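Local atomic coordinates of protein CbbY (Rhodobacter sphaeroides, PDB entry 4UAS), a protein that hydrolyses the 1-phosphate of xylulose-1,5-bisphosphate with the help of magnesium, and so removes a potent inhibitor of Rubisco. Residues W35-D38 / R39-R43; E149-S153 / P154-R158. One frame throughout, in Å; residues are numbered along the deposited sequence.

Both contacts are local, each a loop running straight into the first turn of a helix. In both, a side-chain oxygen just before the helix accepts a backbone N-H: Asp38 OD1 from three residues on, Ser153 OG from two. They hold different elements: contact 1 leads into helix 39-45 beside helices 17-31 and 51-61, whereas contact 2 follows strand 140-142 of the parallel sheet and opens helix 155-164. Contact 1 is nearer the surface, about 19 Å from the chain centre to its own, with four of seven touching residues exposed; its buried part is aromatic, Trp37 against Tyr42. Contact 2 lies deeper, at about 12 Å, where buried Lys151 reaches a phosphate and the magnesium ligand Asp8.

Contact 1: W35-D38 / R39-R43; sequences WFWD and REEYR
At the N-cap of helix 39-45, Trp37 brings CE3 and CZ3 up to the edge of the Tyr42 ring without stacking on it: Trp37 CE3 comes to 3.6 Å from Tyr42 CD1, near the tyrosine plane, and CZ3 lies in that plane. The two ring planes differ by 29°. Around the indole, Phe58 and Phe28 make edge-to-face pairs, binding this loop to helices 51-61 and 17-31, while the Tyr42 hydroxyl is hydrogen-bonded to the substrate-binding residue Glu17. Asp38 is the cap: its CG sits between backbone N and carbonyl carbon (chi1 62°), which brings OD1 within 3.0 Å of Glu41 N, in a bond with an angle of 165° at the hydrogen. The carboxylate would also suit the positive end of the helix dipole. On the loop side, one water donates to Phe36 O and accepts from Asp38 N, bridging the two residues that flank Trp37. Its further link to the Glu41 carboxylate is doubtful, since that side chain has two conformers. The carbonyl of the capping residue begins the helical ladder, Asp38 O accepting from Tyr42 N at 2.8 Å.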
loop_
_atom_site.group_PDB
_atom_site.type_symbol
_atom_site.label_atom_id
_atom_site.label_comp_id
_atom_site.label_asym_id
_atom_site.label_seq_id
_atom_site.Cartn_x
_atom_site.Cartn_y
_atom_site.Cartn_z
ATOM N N TRP A 35 -19.725 -4.248 15.166
ATOM C CA TRP A 35 -19.174 -3.404 14.104
ATOM C C TRP A 35 -19.117 -4.171 12.797
ATOM O O TRP A 35 -18.783 -5.351 12.746
ATOM C CB TRP A 35 -17.729 -2.951 14.449
ATOM C CG TRP A 35 -17.528 -2.454 15.829
ATOM C CD1 TRP A 35 -18.435 -1.879 16.683
ATOM C CD2 TRP A 35 -16.284 -2.405 16.488
ATOM N NE1 TRP A 35 -17.825 -1.565 17.862
ATOM C CE2 TRP A 35 -16.491 -1.860 17.761
ATOM C CE3 TRP A 35 -14.985 -2.801 16.116
ATOM C CZ2 TRP A 35 -15.452 -1.688 18.677
ATOM C CZ3 TRP A 35 -13.939 -2.672 17.057
ATOM C CH2 TRP A 35 -14.170 -2.081 18.307
ATOM N N PHE A 36 -19.427 -3.463 11.694
ATOM C CA PHE A 36 -19.377 -4.083 10.372
ATOM C C PHE A 36 -19.189 -2.946 9.361
ATOM O O PHE A 36 -19.952 -1.977 9.383
ATOM C CB PHE A 36 -20.673 -4.865 10.060
ATOM C CG PHE A 36 -20.635 -5.468 8.731
ATOM C CD1 PHE A 36 -19.938 -6.707 8.541
ATOM C CD2 PHE A 36 -21.129 -4.886 7.644
ATOM C CE1 PHE A 36 -19.837 -7.318 7.316
ATOM C CE2 PHE A 36 -21.020 -5.455 6.403
ATOM C CZ PHE A 36 -20.377 -6.675 6.203
ATOM N N TRP A 37 -18.151 -3.054 8.554
ATOM C CA TRP A 37 -17.839 -2.068 7.557
ATOM C C TRP A 37 -18.231 -2.513 6.146
ATOM O O TRP A 37 -17.648 -3.430 5.576
ATOM C CB TRP A 37 -16.332 -1.773 7.579
ATOM C CG TRP A 37 -15.847 -1.144 8.865
ATOM C CD1 TRP A 37 -16.561 -0.624 9.833
ATOM C CD2 TRP A 37 -14.456 -0.965 9.225
ATOM N NE1 TRP A 37 -15.767 -0.139 10.845
ATOM C CE2 TRP A 37 -14.456 -0.321 10.480
ATOM C CE3 TRP A 37 -13.224 -1.268 8.635
ATOM C CZ2 TRP A 37 -13.273 0.032 11.127
ATOM C CZ3 TRP A 37 -12.077 -0.924 9.307
ATOM C CH2 TRP A 37 -12.085 -0.281 10.525
ATOM N N ASP A 38 -19.303 -1.898 5.637
ATOM C CA ASP A 38 -19.713 -2.121 4.264
ATOM C C ASP A 38 -18.811 -1.338 3.316
ATOM O O ASP A 38 -17.994 -0.528 3.746
ATOM C CB ASP A 38 -21.220 -1.927 4.030
ATOM C CG ASP A 38 -21.734 -0.569 4.306
ATOM O OD1 ASP A 38 -21.016 0.455 4.144
ATOM O OD2 ASP A 38 -22.997 -0.485 4.659
ATOM N N ARG A 39 -18.942 -1.569 2.018
ATOM C CA ARG A 39 -18.096 -0.866 1.064
ATOM C C ARG A 39 -18.207 0.644 1.095
ATOM O O ARG A 39 -17.237 1.365 0.947
ATOM C CB ARG A 39 -18.346 -1.324 -0.366
ATOM C CG ARG A 39 -17.798 -2.638 -0.702
ATOM C CD ARG A 39 -18.097 -2.995 -2.126
ATOM N NE ARG A 39 -17.397 -4.150 -2.588
ATOM C CZ ARG A 39 -17.476 -4.607 -3.825
ATOM N NH1 ARG A 39 -18.235 -4.041 -4.750
ATOM N NH2 ARG A 39 -16.809 -5.671 -4.180
ATOM N N GLU A 40 -19.444 1.128 1.288
ATOM C CA GLU A 40 -19.649 2.560 1.329
ATOM C C GLU A 40 -18.861 3.176 2.496
ATOM O O GLU A 40 -18.170 4.200 2.341
ATOM C CB GLU A 40 -21.159 2.859 1.456
ATOM C CG GLU A 40 -21.468 4.319 1.622
ATOM C CD GLU A 40 -22.958 4.660 1.558
ATOM O OE1 GLU A 40 -23.779 3.876 1.149
ATOM O OE2 GLU A 40 -23.291 5.824 1.741
ATOM N N GLU A 41 -18.979 2.566 3.681
ATOM C CA GLU A 41 -18.259 3.120 4.832
ATOM C C GLU A 41 -16.743 2.891 4.656
ATOM O O GLU A 41 -15.936 3.758 5.012
ATOM C CB GLU A 41 -18.779 2.537 6.117
ATOM C CG GLU A 41 -18.017 2.983 7.339
ATOM C CD GLU A 41 -18.743 2.796 8.624
ATOM O OE1 GLU A 41 -19.621 1.952 8.683
ATOM O OE2 GLU A 41 -18.464 3.501 9.571
ATOM N N TYR A 42 -16.338 1.745 4.138
ATOM C CA TYR A 42 -14.914 1.494 3.997
ATOM C C TYR A 42 -14.265 2.458 3.034
ATOM O O TYR A 42 -13.110 2.923 3.257
ATOM C CB TYR A 42 -14.697 0.003 3.592
ATOM C CG TYR A 42 -13.276 -0.446 3.844
ATOM C CD1 TYR A 42 -12.754 -0.461 5.146
ATOM C CD2 TYR A 42 -12.425 -0.837 2.818
ATOM C CE1 TYR A 42 -11.472 -0.910 5.435
ATOM C CE2 TYR A 42 -11.155 -1.277 3.068
ATOM C CZ TYR A 42 -10.664 -1.326 4.350
ATOM O OH TYR A 42 -9.370 -1.692 4.628
ATOM N N ARG A 43 -14.927 2.845 1.969
ATOM C CA ARG A 43 -14.360 3.849 1.035
ATOM C C ARG A 43 -14.030 5.140 1.717
ATOM O O ARG A 43 -13.010 5.737 1.423
ATOM C CB ARG A 43 -15.346 4.059 -0.110
ATOM C CG ARG A 43 -14.791 4.995 -1.211
ATOM C CD ARG A 43 -15.789 5.216 -2.334
ATOM N NE ARG A 43 -16.004 3.965 -3.052
ATOM C CZ ARG A 43 -15.349 3.493 -4.088
ATOM N NH1 ARG A 43 -14.370 4.213 -4.711
ATOM N NH2 ARG A 43 -15.561 2.280 -4.463
HETATM O O HOH W 1 -20.713 -0.119 7.512
#

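Contact 2: E149-S153 / P154-R158. With PO4 (phosphate ion), chain C.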
loop_
_atom_site.group_PDB
_atom_site.type_symbol
_atom_site.label_atom_id
_atom_site.label_comp_id
_atom_site.label_asym_id
_atom_site.label_seq_id
_atom_site.Cartn_x
_atom_site.Cartn_y
_atom_site.Cartn_z
ATOM N N GLU A 149 4.337 9.630 11.100
ATOM C CA GLU A 149 3.235 10.211 10.329
ATOM C C GLU A 149 3.101 9.466 9.002
ATOM O O GLU A 149 4.044 9.434 8.228
ATOM C CB GLU A 149 3.529 11.683 10.084
ATOM C CG GLU A 149 3.783 12.538 11.257
ATOM C CD GLU A 149 2.605 12.691 12.108
ATOM O OE1 GLU A 149 1.487 12.663 11.600
ATOM O OE2 GLU A 149 2.853 12.932 13.343
ATOM N N LYS A 150 1.934 8.875 8.791
ATOM C CA LYS A 150 1.670 8.068 7.614
ATOM C C LYS A 150 1.174 8.946 6.448
ATOM O O LYS A 150 0.856 10.134 6.592
ATOM C CB LYS A 150 0.653 6.942 7.909
ATOM C CG LYS A 150 1.253 5.879 8.869
ATOM C CD LYS A 150 0.226 4.774 9.098
ATOM C CE LYS A 150 0.766 3.532 9.729
ATOM N NZ LYS A 150 1.178 3.813 11.109
ATOM N N LYS A 151 1.192 8.350 5.261
ATOM C CA LYS A 151 0.685 9.021 4.051
ATOM C C LYS A 151 -0.654 9.680 4.395
ATOM O O LYS A 151 -1.502 9.061 5.044
ATOM C CB LYS A 151 0.534 8.039 2.889
ATOM C CG LYS A 151 1.837 7.318 2.496
ATOM C CD LYS A 151 1.626 6.437 1.253
ATOM C CE LYS A 151 2.704 5.415 1.062
ATOM N NZ LYS A 151 2.352 4.447 -0.013
ATOM N N PRO A 152 -0.883 10.938 4.028
ATOM C CA PRO A 152 -0.190 11.712 2.995
ATOM C C PRO A 152 1.130 12.358 3.387
ATOM O O PRO A 152 1.780 12.971 2.546
ATOM C CB PRO A 152 -1.212 12.808 2.644
ATOM C CG PRO A 152 -1.950 13.016 3.942
ATOM C CD PRO A 152 -2.115 11.625 4.498
ATOM N N SER A 153 1.587 12.198 4.628
ATOM C CA SER A 153 2.945 12.651 4.945
ATOM C C SER A 153 3.928 11.940 4.051
ATOM O O SER A 153 3.862 10.723 3.875
ATOM C CB SER A 153 3.342 12.333 6.395
ATOM O OG SER A 153 4.738 12.539 6.569
ATOM N N PRO A 154 4.946 12.673 3.522
ATOM C CA PRO A 154 6.025 12.035 2.720
ATOM C C PRO A 154 7.017 11.209 3.537
ATOM O O PRO A 154 7.919 10.644 2.917
ATOM C CB PRO A 154 6.725 13.243 2.072
ATOM C CG PRO A 154 5.706 14.349 2.141
ATOM C CD PRO A 154 5.042 14.136 3.476
ATOM N N ASP A 155 6.903 11.195 4.866
ATOM C CA ASP A 155 7.989 10.618 5.656
ATOM C C ASP A 155 8.358 9.188 5.269
ATOM O O ASP A 155 9.541 8.865 5.309
ATOM C CB ASP A 155 7.677 10.779 7.115
ATOM C CG ASP A 155 7.809 12.285 7.565
ATOM O OD1 ASP A 155 8.369 13.101 6.755
ATOM O OD2 ASP A 155 7.450 12.590 8.698
ATOM N N ILE A 156 7.416 8.323 4.919
ATOM C CA ILE A 156 7.757 6.962 4.592
ATOM C C ILE A 156 8.604 6.916 3.298
ATOM O O ILE A 156 9.497 6.069 3.158
ATOM C CB ILE A 156 6.493 6.090 4.464
ATOM C CG1 ILE A 156 6.830 4.606 4.552
ATOM C CG2 ILE A 156 5.635 6.455 3.275
ATOM C CD1 ILE A 156 7.396 4.170 5.909
ATOM N N TYR A 157 8.319 7.787 2.326
ATOM C CA TYR A 157 9.132 7.901 1.136
ATOM C C TYR A 157 10.500 8.456 1.412
ATOM O O TYR A 157 11.501 8.020 0.847
ATOM C CB TYR A 157 8.416 8.715 0.047
ATOM C CG TYR A 157 7.352 7.956 -0.736
ATOM C CD1 TYR A 157 6.011 8.165 -0.576
ATOM C CD2 TYR A 157 7.750 7.035 -1.687
ATOM C CE1 TYR A 157 5.069 7.468 -1.342
ATOM C CE2 TYR A 157 6.847 6.344 -2.449
ATOM C CZ TYR A 157 5.505 6.534 -2.270
ATOM O OH TYR A 157 4.631 5.867 -3.070
ATOM N N ARG A 158 10.578 9.463 2.292
ATOM C CA ARG A 158 11.890 9.981 2.720
ATOM C C ARG A 158 12.733 8.916 3.380
ATOM O O ARG A 158 13.950 8.850 3.128
ATOM C CB ARG A 158 11.687 11.174 3.635
ATOM C CG ARG A 158 11.048 12.367 2.936
ATOM C CD ARG A 158 10.728 13.516 3.861
ATOM N NE ARG A 158 10.180 14.637 3.124
ATOM C CZ ARG A 158 9.207 15.422 3.511
ATOM N NH1 ARG A 158 8.554 15.243 4.671
ATOM N NH2 ARG A 158 8.873 16.405 2.705
HETATM P P PO4 C . -0.561 1.502 1.082
HETATM O O1 PO4 C . 0.194 2.753 1.693
HETATM O O2 PO4 C . -1.536 0.962 2.207
HETATM O O3 PO4 C . 0.300 0.322 0.664
HETATM O O4 PO4 C . -1.497 1.934 -0.098
HETATM O O HOH W 2 4.614 8.740 5.623
HETATM O O HOH W 3 6.960 10.910 10.627
#
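Lys151 and Ile156 meet where the loop passes the first turn of helix 155-164. From CB, the lysine chain leaves with CG anti to the carbonyl carbon (chi1 -58°) and then runs extended to its tip. CG lies 4.0 Å from Ile156 CG2, and CD is near phosphate O1. CE has phosphate O1 at 3.7 Å, Ile156 CG2 at 3.8 Å and Tyr157 CE1 at 3.9 Å, the last approached obliquely. NZ donates to phosphate O1 at 3.2 Å and to Ala114 O, and forms salt bridges with Asp8 and Glu175; Glu175 is also hydrogen-bonded to the Tyr157 hydroxyl. A lysine so placed, on a loop after a strand of the Rossmann-like core, is consistent with the motif III lysine of the HAD superfamily. The peptide bond before Pro152 is cis. Beyond it, Ser153, just before the turn into the helix, makes a capping bond: OG accepts from Asp155 N at 3.1 Å, with an N-H...O angle of 166°. One water joins Glu149 O and Ser153 O to Ile156 N. Asp155 OD1 takes Arg158 NH1 at 3.0 Å, nearly in the guanidinium plane, while Pro154 CB covers one face of that group. With apolar carbons lining its stem, Lys151 has NZ held among Asp8, Glu175 and the phosphate, consistent with positioning the carboxylate of the probable nucleophile and the bound phosphate.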